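Arabinofuranosidase (PDB 2Y2W) hydrolyses terminal non-reducing alpha-L-arabinofuranosyl units from arabinans and arabinoxylan, contributing to the breakdown of plant cell wall polysaccharides. Local coordinates at residues D[65-70]-D[338-343]; D[107-112]-D[212-217]; D[434-439]-D[559-564]. One frame throughout, in Å; residues are numbered along the deposited sequence.

Interaction 1: D[65-70]-D[338-343]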
ATOM      1  N   GLY D  65      11.080   7.916 -31.189  1.00 26.97           N
ATOM      2  CA  GLY D  65      10.039   8.462 -30.334  1.00 26.59           C
ATOM      3  C   GLY D  65      10.525   9.626 -29.494  1.00 26.40           C
ATOM      4  O   GLY D  65      11.731   9.844 -29.355  1.00 26.30           O
ATOM      5  N   SER D  66       9.577  10.381 -28.944  1.00 26.16           N
ATOM      6  CA  SER D  66       9.888  11.470 -28.023  1.00 26.00           C
ATOM      7  C   SER D  66       9.061  11.352 -26.743  1.00 25.95           C
ATOM      8  O   SER D  66       8.505  10.292 -26.453  1.00 25.96           O
ATOM      9  CB  SER D  66       9.684  12.836 -28.688  1.00 25.99           C
ATOM     10  OG  SER D  66      10.181  13.881 -27.867  1.00 25.46           O
ATOM     11  N   PHE D  67       8.978  12.447 -25.993  1.00 25.88           N
ATOM     12  CA  PHE D  67       8.478  12.427 -24.630  1.00 25.83           C
ATOM     13  C   PHE D  67       7.950  13.808 -24.252  1.00 25.86           C
ATOM     14  O   PHE D  67       8.682  14.793 -24.285  1.00 25.83           O
ATOM     15  CB  PHE D  67       9.613  11.959 -23.697  1.00 25.91           C
ATOM     16  CG  PHE D  67       9.290  12.001 -22.217  1.00 25.97           C
ATOM     17  CD1 PHE D  67       8.007  11.759 -21.740  1.00 25.88           C
ATOM     18  CD2 PHE D  67      10.307  12.235 -21.296  1.00 26.05           C
ATOM     19  CE1 PHE D  67       7.736  11.784 -20.376  1.00 25.80           C
ATOM     20  CE2 PHE D  67      10.045  12.261 -19.932  1.00 26.13           C
ATOM     21  CZ  PHE D  67       8.757  12.034 -19.474  1.00 25.69           C
ATOM     22  N   VAL D  68       6.664  13.866 -23.920  1.00 25.94           N
ATOM     23  CA  VAL D  68       6.024  15.089 -23.454  1.00 26.01           C
ATOM     24  C   VAL D  68       5.603  14.925 -21.992  1.00 26.15           C
ATOM     25  O   VAL D  68       4.781  14.064 -21.657  1.00 26.13           O
ATOM     26  CB  VAL D  68       4.814  15.486 -24.346  1.00 25.98           C
ATOM     27  CG1 VAL D  68       4.000  16.592 -23.703  1.00 25.96           C
ATOM     28  CG2 VAL D  68       5.285  15.929 -25.716  1.00 25.85           C
ATOM     29  N   GLU D  69       6.195  15.745 -21.129  1.00 26.20           N
ATOM     30  CA  GLU D  69       5.875  15.746 -19.709  1.00 26.22           C
ATOM     31  C   GLU D  69       5.227  17.072 -19.333  1.00 26.26           C
ATOM     32  O   GLU D  69       5.536  18.114 -19.924  1.00 26.26           O
ATOM     33  CB  GLU D  69       7.142  15.517 -18.873  1.00 26.22           C
ATOM     34  CG  GLU D  69       6.889  15.301 -17.373  1.00 26.46           C
ATOM     35  CD  GLU D  69       8.159  15.061 -16.563  1.00 26.98           C
ATOM     36  OE1 GLU D  69       9.237  14.844 -17.161  1.00 27.42           O
ATOM     37  OE2 GLU D  69       8.076  15.078 -15.315  1.00 26.46           O
ATOM     38  N   HIS D  70       4.323  17.028 -18.358  1.00 26.15           N
ATOM     39  CA  HIS D  70       3.811  18.243 -17.741  1.00 26.11           C
ATOM     40  C   HIS D  70       4.925  18.863 -16.900  1.00 26.21           C
ATOM     41  O   HIS D  70       4.890  18.847 -15.667  1.00 26.36           O
ATOM     42  CB  HIS D  70       2.582  17.948 -16.887  1.00 25.91           C
ATOM     43  CG  HIS D  70       1.339  17.686 -17.678  1.00 25.73           C
ATOM     44  ND1 HIS D  70       0.198  18.447 -17.539  1.00 25.38           N
ATOM     45  CD2 HIS D  70       1.054  16.748 -18.613  1.00 25.61           C
ATOM     46  CE1 HIS D  70      -0.736  17.989 -18.354  1.00 25.46           C
ATOM     47  NE2 HIS D  70      -0.241  16.959 -19.016  1.00 25.40           N
ATOM     48  N   PHE D 338      14.843   2.815 -24.294  1.00 32.26           N
ATOM     49  CA  PHE D 338      15.543   4.038 -23.905  1.00 32.49           C
ATOM     50  C   PHE D 338      14.593   5.236 -23.883  1.00 32.68           C
ATOM     51  O   PHE D 338      14.756   6.191 -24.644  1.00 32.52           O
ATOM     52  CB  PHE D 338      16.727   4.297 -24.843  1.00 32.49           C
ATOM     53  CG  PHE D 338      18.060   3.966 -24.241  1.00 32.73           C
ATOM     54  CD1 PHE D 338      18.556   2.668 -24.284  1.00 33.10           C
ATOM     55  CD2 PHE D 338      18.821   4.956 -23.625  1.00 32.91           C
ATOM     56  CE1 PHE D 338      19.792   2.364 -23.724  1.00 33.61           C
ATOM     57  CE2 PHE D 338      20.057   4.661 -23.063  1.00 33.06           C
ATOM     58  CZ  PHE D 338      20.544   3.363 -23.113  1.00 33.50           C
ATOM     59  N   ASP D 339      13.612   5.181 -22.984  1.00 33.04           N
ATOM     60  CA  ASP D 339      12.501   6.131 -22.989  1.00 33.39           C
ATOM     61  C   ASP D 339      12.819   7.514 -22.412  1.00 33.57           C
ATOM     62  O   ASP D 339      11.973   8.410 -22.440  1.00 33.72           O
ATOM     63  CB  ASP D 339      11.237   5.522 -22.354  1.00 33.56           C
ATOM     64  CG  ASP D 339      11.477   4.948 -20.965  1.00 33.96           C
ATOM     65  OD1 ASP D 339      12.579   5.124 -20.403  1.00 34.71           O
ATOM     66  OD2 ASP D 339      10.542   4.310 -20.434  1.00 34.64           O
ATOM     67  N   GLU D 340      14.031   7.682 -21.893  1.00 33.73           N
ATOM     68  CA  GLU D 340      14.545   9.005 -21.543  1.00 33.90           C
ATOM     69  C   GLU D 340      16.033   9.100 -21.870  1.00 33.94           C
ATOM     70  O   GLU D 340      16.873   8.572 -21.142  1.00 33.99           O
ATOM     71  CB  GLU D 340      14.278   9.339 -20.069  1.00 33.99           C
ATOM     72  CG  GLU D 340      12.875   9.873 -19.798  1.00 34.13           C
ATOM     73  CD  GLU D 340      12.691  10.411 -18.388  1.00 34.39           C
ATOM     74  OE1 GLU D 340      13.627  11.045 -17.851  1.00 34.76           O
ATOM     75  OE2 GLU D 340      11.597  10.208 -17.820  1.00 33.97           O
ATOM     76  N   TRP D 341      16.347   9.756 -22.983  1.00 34.01           N
ATOM     77  CA  TRP D 341      17.734   9.979 -23.384  1.00 34.09           C
ATOM     78  C   TRP D 341      17.931  11.382 -23.947  1.00 34.28           C
ATOM     79  O   TRP D 341      16.966  12.048 -24.317  1.00 34.17           O
ATOM     80  CB  TRP D 341      18.204   8.910 -24.384  1.00 33.98           C
ATOM     81  CG  TRP D 341      17.610   9.031 -25.763  1.00 33.92           C
ATOM     82  CD1 TRP D 341      16.448   8.468 -26.208  1.00 33.54           C
ATOM     83  CD2 TRP D 341      18.157   9.752 -26.877  1.00 33.71           C
ATOM     84  NE1 TRP D 341      16.234   8.796 -27.524  1.00 33.32           N
ATOM     85  CE2 TRP D 341      17.267   9.584 -27.960  1.00 33.51           C
ATOM     86  CE3 TRP D 341      19.312  10.525 -27.063  1.00 33.69           C
ATOM     87  CZ2 TRP D 341      17.494  10.159 -29.215  1.00 33.45           C
ATOM     88  CZ3 TRP D 341      19.537  11.100 -28.311  1.00 33.91           C
ATOM     89  CH2 TRP D 341      18.630  10.911 -29.371  1.00 33.76           C
ATOM     90  N   GLY D 342      19.185  11.827 -23.994  1.00 34.68           N
ATOM     91  CA  GLY D 342      19.526  13.117 -24.586  1.00 35.34           C
ATOM     92  C   GLY D 342      20.496  13.945 -23.767  1.00 35.77           C
ATOM     93  O   GLY D 342      20.982  13.502 -22.725  1.00 35.84           O
ATOM     94  N   VAL D 343      20.773  15.154 -24.250  1.00 36.13           N
ATOM     95  CA  VAL D 343      21.666  16.082 -23.570  1.00 36.54           C
ATOM     96  C   VAL D 343      20.879  16.964 -22.606  1.00 36.89           C
ATOM     97  O   VAL D 343      19.922  17.627 -23.008  1.00 36.91           O
ATOM     98  CB  VAL D 343      22.460  16.954 -24.581  1.00 36.54           C
ATOM     99  CG1 VAL D 343      23.237  18.053 -23.867  1.00 36.47           C
ATOM    100  CG2 VAL D 343      23.408  16.093 -25.405  1.00 36.42           C
TER
HETATM  101  O   HOH W   1      14.053   8.612 -29.809  1.00 20.62           O
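Phe67 and Glu340 form the tight part of this contact, Glu340 passing at a slant by the CD2-CE2 side of the Phe67 ring and touching it with CG, CD and OE2. CG of Phe67 is anti to its own backbone N (chi1 175°), which sends the ring across to the other segment, while the Glu340 chain is extended beyond CG. Phe67 CD2 lies 3.8 Å from Glu340 CG, and further along Phe67 CE2 comes within 3.3 Å of Glu340 OE2. The ring and carboxylate planes are only 22° apart, yet OE2 approaches the ring obliquely. The backbones stay separate: the CA atoms of Phe67 and Glu340 are 7.6 Å apart, and no direct hydrogen bond spans the segments.

Towards Gly65 the fit is looser, and a single water bridges the two segments there. It lies 2.7 Å from Gly65 O, within hydrogen-bonding distance, and accepts from Trp341 NE1 at 3.2 Å, in the plane of the indole at its edge. All the touching residues are buried.

Glu340, the nucleophile by similarity, has its polar end fixed from outside the segments: OE1 is hydrogen-bonded to Tyr286 OH and OE2 forms a salt bridge with Arg109 NH1. Arg109 also makes a cation-pi contact with Phe67, and the ring thus shares a partner with the carboxylate. Within the barrel, strand 402-408 stands between strands 65-67 and 335-341, lending Ala408 to Phe67, while helix 382-397 packs Leu391 and Met392 against Trp341.

Interaction 2: D[107-112]-D[212-217]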
ATOM      1  N   CYS D 107       6.303   8.124 -31.894  1.00 25.98           N
ATOM      2  CA  CYS D 107       5.683   7.709 -30.640  1.00 25.64           C
ATOM      3  C   CYS D 107       6.107   8.661 -29.534  1.00 25.47           C
ATOM      4  O   CYS D 107       7.289   8.939 -29.373  1.00 25.49           O
ATOM      5  CB  CYS D 107       6.101   6.276 -30.297  1.00 25.64           C
ATOM      6  SG  CYS D 107       5.456   5.649 -28.732  1.00 25.41           S
ATOM      7  N   VAL D 108       5.136   9.159 -28.776  1.00 25.29           N
ATOM      8  CA  VAL D 108       5.404  10.158 -27.744  1.00 25.09           C
ATOM      9  C   VAL D 108       4.990   9.657 -26.363  1.00 24.94           C
ATOM     10  O   VAL D 108       3.867   9.181 -26.171  1.00 25.05           O
ATOM     11  CB  VAL D 108       4.695  11.507 -28.046  1.00 25.14           C
ATOM     12  CG1 VAL D 108       5.126  12.574 -27.047  1.00 25.26           C
ATOM     13  CG2 VAL D 108       4.988  11.970 -29.464  1.00 24.87           C
ATOM     14  N   ARG D 109       5.909   9.774 -25.409  1.00 24.74           N
ATOM     15  CA  ARG D 109       5.679   9.344 -24.034  1.00 24.52           C
ATOM     16  C   ARG D 109       4.973  10.446 -23.241  1.00 24.18           C
ATOM     17  O   ARG D 109       5.336  11.623 -23.330  1.00 24.14           O
ATOM     18  CB  ARG D 109       7.005   8.946 -23.384  1.00 24.69           C
ATOM     19  CG  ARG D 109       6.886   8.307 -22.014  1.00 25.46           C
ATOM     20  CD  ARG D 109       8.164   7.575 -21.663  1.00 26.62           C
ATOM     21  NE  ARG D 109       8.150   7.072 -20.294  1.00 27.16           N
ATOM     22  CZ  ARG D 109       8.845   7.602 -19.293  1.00 27.86           C
ATOM     23  NH1 ARG D 109       9.622   8.658 -19.501  1.00 27.87           N
ATOM     24  NH2 ARG D 109       8.764   7.070 -18.080  1.00 28.38           N
ATOM     25  N   TYR D 110       3.961  10.047 -22.471  1.00 23.69           N
ATOM     26  CA  TYR D 110       3.056  10.973 -21.791  1.00 23.09           C
ATOM     27  C   TYR D 110       2.463  10.289 -20.557  1.00 22.90           C
ATOM     28  O   TYR D 110       2.224   9.080 -20.589  1.00 22.83           O
ATOM     29  CB  TYR D 110       1.940  11.388 -22.755  1.00 23.03           C
ATOM     30  CG  TYR D 110       0.958  12.406 -22.211  1.00 22.87           C
ATOM     31  CD1 TYR D 110       1.264  13.768 -22.200  1.00 22.49           C
ATOM     32  CD2 TYR D 110      -0.281  12.008 -21.718  1.00 22.43           C
ATOM     33  CE1 TYR D 110       0.368  14.701 -21.701  1.00 22.62           C
ATOM     34  CE2 TYR D 110      -1.185  12.934 -21.217  1.00 22.73           C
ATOM     35  CZ  TYR D 110      -0.856  14.279 -21.212  1.00 22.66           C
ATOM     36  OH  TYR D 110      -1.751  15.200 -20.717  1.00 23.01           O
ATOM     37  N   PRO D 111       2.231  11.046 -19.460  1.00 22.68           N
ATOM     38  CA  PRO D 111       2.555  12.456 -19.238  1.00 22.51           C
ATOM     39  C   PRO D 111       3.817  12.680 -18.395  1.00 22.34           C
ATOM     40  O   PRO D 111       4.067  13.804 -17.958  1.00 22.46           O
ATOM     41  CB  PRO D 111       1.328  12.961 -18.479  1.00 22.41           C
ATOM     42  CG  PRO D 111       0.869  11.771 -17.682  1.00 22.67           C
ATOM     43  CD  PRO D 111       1.410  10.518 -18.355  1.00 22.67           C
ATOM     44  N   GLY D 112       4.595  11.622 -18.169  1.00 22.08           N
ATOM     45  CA  GLY D 112       5.776  11.699 -17.312  1.00 21.65           C
ATOM     46  C   GLY D 112       6.572  10.404 -17.249  1.00 21.26           C
ATOM     47  O   GLY D 112       6.128   9.380 -17.756  1.00 21.19           O
ATOM     48  N   ILE D 212       4.747   1.386 -16.576  1.00 25.85           N
ATOM     49  CA  ILE D 212       4.288   1.135 -15.219  1.00 26.08           C
ATOM     50  C   ILE D 212       5.170   1.900 -14.232  1.00 26.23           C
ATOM     51  O   ILE D 212       6.186   1.391 -13.746  1.00 26.24           O
ATOM     52  CB  ILE D 212       4.238  -0.382 -14.907  1.00 26.17           C
ATOM     53  CG1 ILE D 212       3.458  -1.117 -16.002  1.00 26.17           C
ATOM     54  CG2 ILE D 212       3.590  -0.633 -13.550  1.00 26.14           C
ATOM     55  CD1 ILE D 212       3.785  -2.581 -16.129  1.00 26.52           C
ATOM     56  N   GLY D 213       4.772   3.139 -13.960  1.00 26.40           N
ATOM     57  CA  GLY D 213       5.515   4.021 -13.071  1.00 26.47           C
ATOM     58  C   GLY D 213       6.630   4.759 -13.775  1.00 26.65           C
ATOM     59  O   GLY D 213       6.882   4.540 -14.963  1.00 26.58           O
ATOM     60  N   ASN D 214       7.295   5.635 -13.025  1.00 26.77           N
ATOM     61  CA  ASN D 214       8.435   6.391 -13.519  1.00 26.90           C
ATOM     62  C   ASN D 214       9.569   6.446 -12.502  1.00 27.18           C
ATOM     63  O   ASN D 214       9.335   6.695 -11.316  1.00 27.09           O
ATOM     64  CB  ASN D 214       8.017   7.814 -13.880  1.00 26.83           C
ATOM     65  CG  ASN D 214       9.169   8.634 -14.413  1.00 26.67           C
ATOM     66  OD1 ASN D 214       9.539   8.515 -15.581  1.00 26.89           O
ATOM     67  ND2 ASN D 214       9.751   9.465 -13.559  1.00 26.40           N
ATOM     68  N   GLU D 215      10.791   6.210 -12.983  1.00 27.42           N
ATOM     69  CA  GLU D 215      12.026   6.360 -12.202  1.00 27.84           C
ATOM     70  C   GLU D 215      11.864   6.018 -10.718  1.00 27.80           C
ATOM     71  O   GLU D 215      12.268   6.785  -9.841  1.00 27.73           O
ATOM     72  CB  GLU D 215      12.600   7.776 -12.372  1.00 28.00           C
ATOM     73  CG  GLU D 215      13.145   8.078 -13.769  1.00 28.81           C
ATOM     74  CD  GLU D 215      13.762   9.466 -13.886  1.00 29.81           C
ATOM     75  OE1 GLU D 215      13.195  10.430 -13.329  1.00 29.84           O
ATOM     76  OE2 GLU D 215      14.817   9.593 -14.543  1.00 30.42           O
ATOM     77  N   MET D 216      11.282   4.854 -10.451  1.00 27.99           N
ATOM     78  CA  MET D 216      10.951   4.440  -9.088  1.00 28.29           C
ATOM     79  C   MET D 216      12.171   4.129  -8.214  1.00 28.31           C
ATOM     80  O   MET D 216      12.036   3.957  -7.001  1.00 28.24           O
ATOM     81  CB  MET D 216       9.979   3.254  -9.112  1.00 28.31           C
ATOM     82  CG  MET D 216       8.631   3.572  -9.752  1.00 28.89           C
ATOM     83  SD  MET D 216       7.739   4.920  -8.939  1.00 30.37           S
ATOM     84  CE  MET D 216       7.273   4.129  -7.402  1.00 30.38           C
ATOM     85  N   ASP D 217      13.351   4.075  -8.833  1.00 28.51           N
ATOM     86  CA  ASP D 217      14.611   3.852  -8.119  1.00 28.68           C
ATOM     87  C   ASP D 217      15.228   5.154  -7.615  1.00 28.65           C
ATOM     88  O   ASP D 217      16.014   5.148  -6.665  1.00 28.77           O
ATOM     89  CB  ASP D 217      15.616   3.101  -9.005  1.00 28.84           C
ATOM     90  CG  ASP D 217      16.057   3.910 -10.218  1.00 29.30           C
ATOM     91  OD1 ASP D 217      15.251   4.715 -10.735  1.00 29.77           O
ATOM     92  OD2 ASP D 217      17.215   3.735 -10.658  1.00 30.05           O
TER
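Gly112 and Asn214 bring the backbones closest, their CA atoms 7.0 Å apart. Segment 107-112 leaves strand 107-110 through the cis peptide bond before Pro111; segment 212-217 is irregular, with Gly213 at a positive phi. No backbone hydrogen bond joins them, and the span is made by side chains.

Arg109, extended from CG to NE with CG anti to the backbone N (chi1 -172°), reaches across to donate from NH2 to Asn214 OD1 at 3.0 Å. The N-H...O angle is 155°. The donor lies in the carbonyl plane of the amide, on a lone pair, although OD1 is tilted somewhat out of the guanidinium plane. Gly112 O sits 3.5 Å above that plane, over its centre, so the returning loop lies across one guanidinium face. Asn214 OD1 also takes a weak hydrogen bond from Gly113 N, its ND2 is held by Gln221 OE1, and Arg109 NE makes a long, weak ion pair with Asp339 OD2.

Asn214 and Glu215, by similarity a substrate ligand and the acid/base, form the Asn-Glu pair found after the fourth barrel strand in the clan GH-A (beta/alpha)8 glycosidases.

Interaction 3: D[434-439]-D[559-564]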
ATOM      1  N   PHE D 434      18.456  14.359 -35.532  1.00 33.57           N
ATOM      2  CA  PHE D 434      17.302  13.502 -35.263  1.00 33.71           C
ATOM      3  C   PHE D 434      16.424  13.354 -36.504  1.00 33.96           C
ATOM      4  O   PHE D 434      16.081  12.236 -36.894  1.00 33.97           O
ATOM      5  CB  PHE D 434      16.483  14.036 -34.082  1.00 33.57           C
ATOM      6  CG  PHE D 434      15.470  13.055 -33.556  1.00 33.24           C
ATOM      7  CD1 PHE D 434      14.187  12.997 -34.093  1.00 32.96           C
ATOM      8  CD2 PHE D 434      15.802  12.183 -32.523  1.00 33.02           C
ATOM      9  CE1 PHE D 434      13.248  12.091 -33.612  1.00 32.88           C
ATOM     10  CE2 PHE D 434      14.870  11.269 -32.033  1.00 32.81           C
ATOM     11  CZ  PHE D 434      13.590  11.224 -32.578  1.00 32.85           C
ATOM     12  N   ALA D 435      16.072  14.485 -37.118  1.00 34.31           N
ATOM     13  CA  ALA D 435      15.246  14.505 -38.328  1.00 34.68           C
ATOM     14  C   ALA D 435      15.796  13.597 -39.433  1.00 35.03           C
ATOM     15  O   ALA D 435      15.066  12.769 -39.980  1.00 35.14           O
ATOM     16  CB  ALA D 435      15.084  15.930 -38.834  1.00 34.61           C
ATOM     17  N   GLU D 436      17.083  13.746 -39.741  1.00 35.42           N
ATOM     18  CA  GLU D 436      17.741  12.933 -40.764  1.00 35.92           C
ATOM     19  C   GLU D 436      17.662  11.436 -40.483  1.00 36.18           C
ATOM     20  O   GLU D 436      17.367  10.649 -41.385  1.00 36.17           O
ATOM     21  CB  GLU D 436      19.200  13.358 -40.947  1.00 35.97           C
ATOM     22  CG  GLU D 436      19.422  14.294 -42.128  1.00 36.53           C
ATOM     23  CD  GLU D 436      19.232  13.608 -43.474  1.00 36.98           C
ATOM     24  OE1 GLU D 436      19.583  12.412 -43.600  1.00 36.99           O
ATOM     25  OE2 GLU D 436      18.737  14.271 -44.410  1.00 37.47           O
ATOM     26  N   ALA D 437      17.926  11.052 -39.236  1.00 36.57           N
ATOM     27  CA  ALA D 437      17.850   9.654 -38.832  1.00 36.94           C
ATOM     28  C   ALA D 437      16.407   9.155 -38.870  1.00 37.30           C
ATOM     29  O   ALA D 437      16.144   8.041 -39.316  1.00 37.29           O
ATOM     30  CB  ALA D 437      18.450   9.464 -37.452  1.00 36.88           C
ATOM     31  N   ALA D 438      15.477   9.996 -38.422  1.00 37.75           N
ATOM     32  CA  ALA D 438      14.065   9.629 -38.350  1.00 38.22           C
ATOM     33  C   ALA D 438      13.418   9.448 -39.718  1.00 38.60           C
ATOM     34  O   ALA D 438      12.543   8.598 -39.881  1.00 38.58           O
ATOM     35  CB  ALA D 438      13.290  10.653 -37.528  1.00 38.14           C
ATOM     36  N   LEU D 439      13.854  10.237 -40.697  1.00 39.21           N
ATOM     37  CA  LEU D 439      13.233  10.235 -42.024  1.00 39.87           C
ATOM     38  C   LEU D 439      13.898   9.326 -43.066  1.00 40.24           C
ATOM     39  O   LEU D 439      13.313   9.074 -44.121  1.00 40.34           O
ATOM     40  CB  LEU D 439      13.105  11.666 -42.570  1.00 39.85           C
ATOM     41  CG  LEU D 439      12.003  12.565 -41.993  1.00 40.12           C
ATOM     42  CD1 LEU D 439      12.199  14.008 -42.437  1.00 40.37           C
ATOM     43  CD2 LEU D 439      10.607  12.076 -42.373  1.00 40.01           C
ATOM     44  N   TRP D 559      29.098  16.033 -37.106  1.00 50.92           N
ATOM     45  CA  TRP D 559      28.192  14.941 -37.447  1.00 50.69           C
ATOM     46  C   TRP D 559      27.919  14.974 -38.946  1.00 50.68           C
ATOM     47  O   TRP D 559      27.698  16.042 -39.523  1.00 50.61           O
ATOM     48  CB  TRP D 559      26.888  15.064 -36.652  1.00 50.64           C
ATOM     49  CG  TRP D 559      25.755  14.210 -37.160  1.00 50.16           C
ATOM     50  CD1 TRP D 559      25.530  12.895 -36.880  1.00 49.86           C
ATOM     51  CD2 TRP D 559      24.689  14.624 -38.025  1.00 49.68           C
ATOM     52  NE1 TRP D 559      24.394  12.460 -37.520  1.00 49.67           N
ATOM     53  CE2 TRP D 559      23.858  13.502 -38.231  1.00 49.59           C
ATOM     54  CE3 TRP D 559      24.359  15.833 -38.651  1.00 49.52           C
ATOM     55  CZ2 TRP D 559      22.717  13.550 -39.036  1.00 49.33           C
ATOM     56  CZ3 TRP D 559      23.220  15.881 -39.450  1.00 49.31           C
ATOM     57  CH2 TRP D 559      22.415  14.746 -39.635  1.00 49.10           C
ATOM     58  N   ILE D 560      27.937  13.800 -39.570  1.00 50.68           N
ATOM     59  CA  ILE D 560      27.740  13.701 -41.012  1.00 50.78           C
ATOM     60  C   ILE D 560      26.550  12.807 -41.360  1.00 50.80           C
ATOM     61  O   ILE D 560      26.294  11.801 -40.690  1.00 50.72           O
ATOM     62  CB  ILE D 560      29.046  13.231 -41.736  1.00 50.77           C
ATOM     63  CG1 ILE D 560      29.380  14.151 -42.908  1.00 50.85           C
ATOM     64  CG2 ILE D 560      28.974  11.774 -42.187  1.00 50.72           C
ATOM     65  CD1 ILE D 560      29.989  15.470 -42.493  1.00 51.16           C
ATOM     66  N   SER D 561      25.817  13.201 -42.399  1.00 50.85           N
ATOM     67  CA  SER D 561      24.755  12.373 -42.962  1.00 50.92           C
ATOM     68  C   SER D 561      24.875  12.337 -44.478  1.00 50.94           C
ATOM     69  O   SER D 561      24.931  13.382 -45.130  1.00 50.87           O
ATOM     70  CB  SER D 561      23.372  12.877 -42.547  1.00 50.92           C
ATOM     71  OG  SER D 561      23.074  14.131 -43.135  1.00 51.10           O
ATOM     72  N   VAL D 562      24.921  11.126 -45.027  1.00 51.04           N
ATOM     73  CA  VAL D 562      25.023  10.927 -46.471  1.00 51.13           C
ATOM     74  C   VAL D 562      24.067   9.835 -46.950  1.00 51.15           C
ATOM     75  O   VAL D 562      24.164   8.676 -46.540  1.00 51.11           O
ATOM     76  CB  VAL D 562      26.502  10.679 -46.929  1.00 51.15           C
ATOM     77  CG1 VAL D 562      27.268   9.841 -45.914  1.00 51.12           C
ATOM     78  CG2 VAL D 562      26.566  10.059 -48.326  1.00 51.06           C
ATOM     79  N   GLU D 563      23.131  10.238 -47.807  1.00 51.28           N
ATOM     80  CA  GLU D 563      22.144   9.339 -48.400  1.00 51.46           C
ATOM     81  C   GLU D 563      22.683   8.788 -49.717  1.00 51.67           C
ATOM     82  O   GLU D 563      23.299   9.521 -50.490  1.00 51.76           O
ATOM     83  CB  GLU D 563      20.826  10.084 -48.644  1.00 51.41           C
ATOM     84  CG  GLU D 563      20.198  10.687 -47.386  1.00 51.26           C
ATOM     85  CD  GLU D 563      19.034  11.624 -47.675  1.00 50.98           C
ATOM     86  OE1 GLU D 563      18.217  11.321 -48.571  1.00 50.83           O
ATOM     87  OE2 GLU D 563      18.934  12.668 -46.994  1.00 50.90           O
ATOM     88  N   PHE D 564      22.456   7.500 -49.968  1.00 51.88           N
ATOM     89  CA  PHE D 564      22.966   6.849 -51.178  1.00 52.06           C
ATOM     90  C   PHE D 564      21.978   5.872 -51.825  1.00 52.33           C
ATOM     91  O   PHE D 564      21.089   5.337 -51.158  1.00 52.35           O
ATOM     92  CB  PHE D 564      24.315   6.161 -50.908  1.00 51.99           C
ATOM     93  CG  PHE D 564      24.280   5.141 -49.795  1.00 51.62           C
ATOM     94  CD1 PHE D 564      23.945   3.816 -50.056  1.00 51.36           C
ATOM     95  CD2 PHE D 564      24.604   5.504 -48.492  1.00 51.36           C
ATOM     96  CE1 PHE D 564      23.919   2.870 -49.033  1.00 51.05           C
ATOM     97  CE2 PHE D 564      24.583   4.563 -47.463  1.00 51.17           C
ATOM     98  CZ  PHE D 564      24.239   3.245 -47.734  1.00 50.99           C
TER
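Glu436 leans from helix 431-440 onto three residues of strand 558-564, Trp559, Ser561 and Glu563, all on the same side of the strand. The helix and strand segments run at 30° to each other, their axes 9.9 Å apart at closest approach. At the root of the Glu436 side chain, CB abuts the rim of the indole, 3.7 Å from Trp559 CH2 and in the plane of the ring, an edge-on approach. The next carbon, Glu436 CG, stays in van der Waals contact with Trp559 CH2 and also lies 3.8 Å from Ser561 OG.

Beyond CG the chain bends (chi2 -69°), and the carboxylate is carried along the strand past Ser561 towards Glu563. The strand belongs to the mixed sheet of the beta-rich part of the protein, the jelly-roll-like domain that accompanies the barrel in family 51; the helix follows the last barrel strand, so that Glu436 reaches across the junction of the two domains. Glu436 CD lies 3.9 Å from Ser561 OG, with no hydrogen bond between these side chains.

Cutting Glu436 back to an alanine would keep the CB contact with Trp559 but is likely to open a gap over Ser561 OG, where CG and the carboxylate now pack.

At the tip, Glu436 OE1 is 3.5 Å and Glu436 OE2 3.0 Å from Glu563 OE2, with the carboxylate planes 33° apart. As carboxylate oxygens these are all acceptors, and no hydrogen bond joins them; the like charges would repel, a strain that may favour uptake of a proton by the pair. Both glutamates are partly exposed. Gln516 of strand 512-518 also touches Glu436, and His440, near the end of the helix, packs on Glu563.

In the fold
Interactions 1 and 2 meet at the C-terminal end of the barrel strands, their centres 9 Å apart, and interaction 2 is nested within the chain loop that interaction 1 closes. Their strands 65-67 and 107-110 are neighbours, joined by a probable hydrogen bond from Val68 N to Arg109 O (2.7 Å). Together they bring the two presumed catalytic carboxylates close together, Glu340 OE1 lying 3.8 Å from Glu215 OE2, with Glu69 and Asn214 among the likely sugar-binding residues. Interaction 3 lies away from this site, centred about 20 Å from interaction 1 and 28 Å from interaction 2, but Phe434 CE2 still packs at 4.0 Å on Trp341 CZ2.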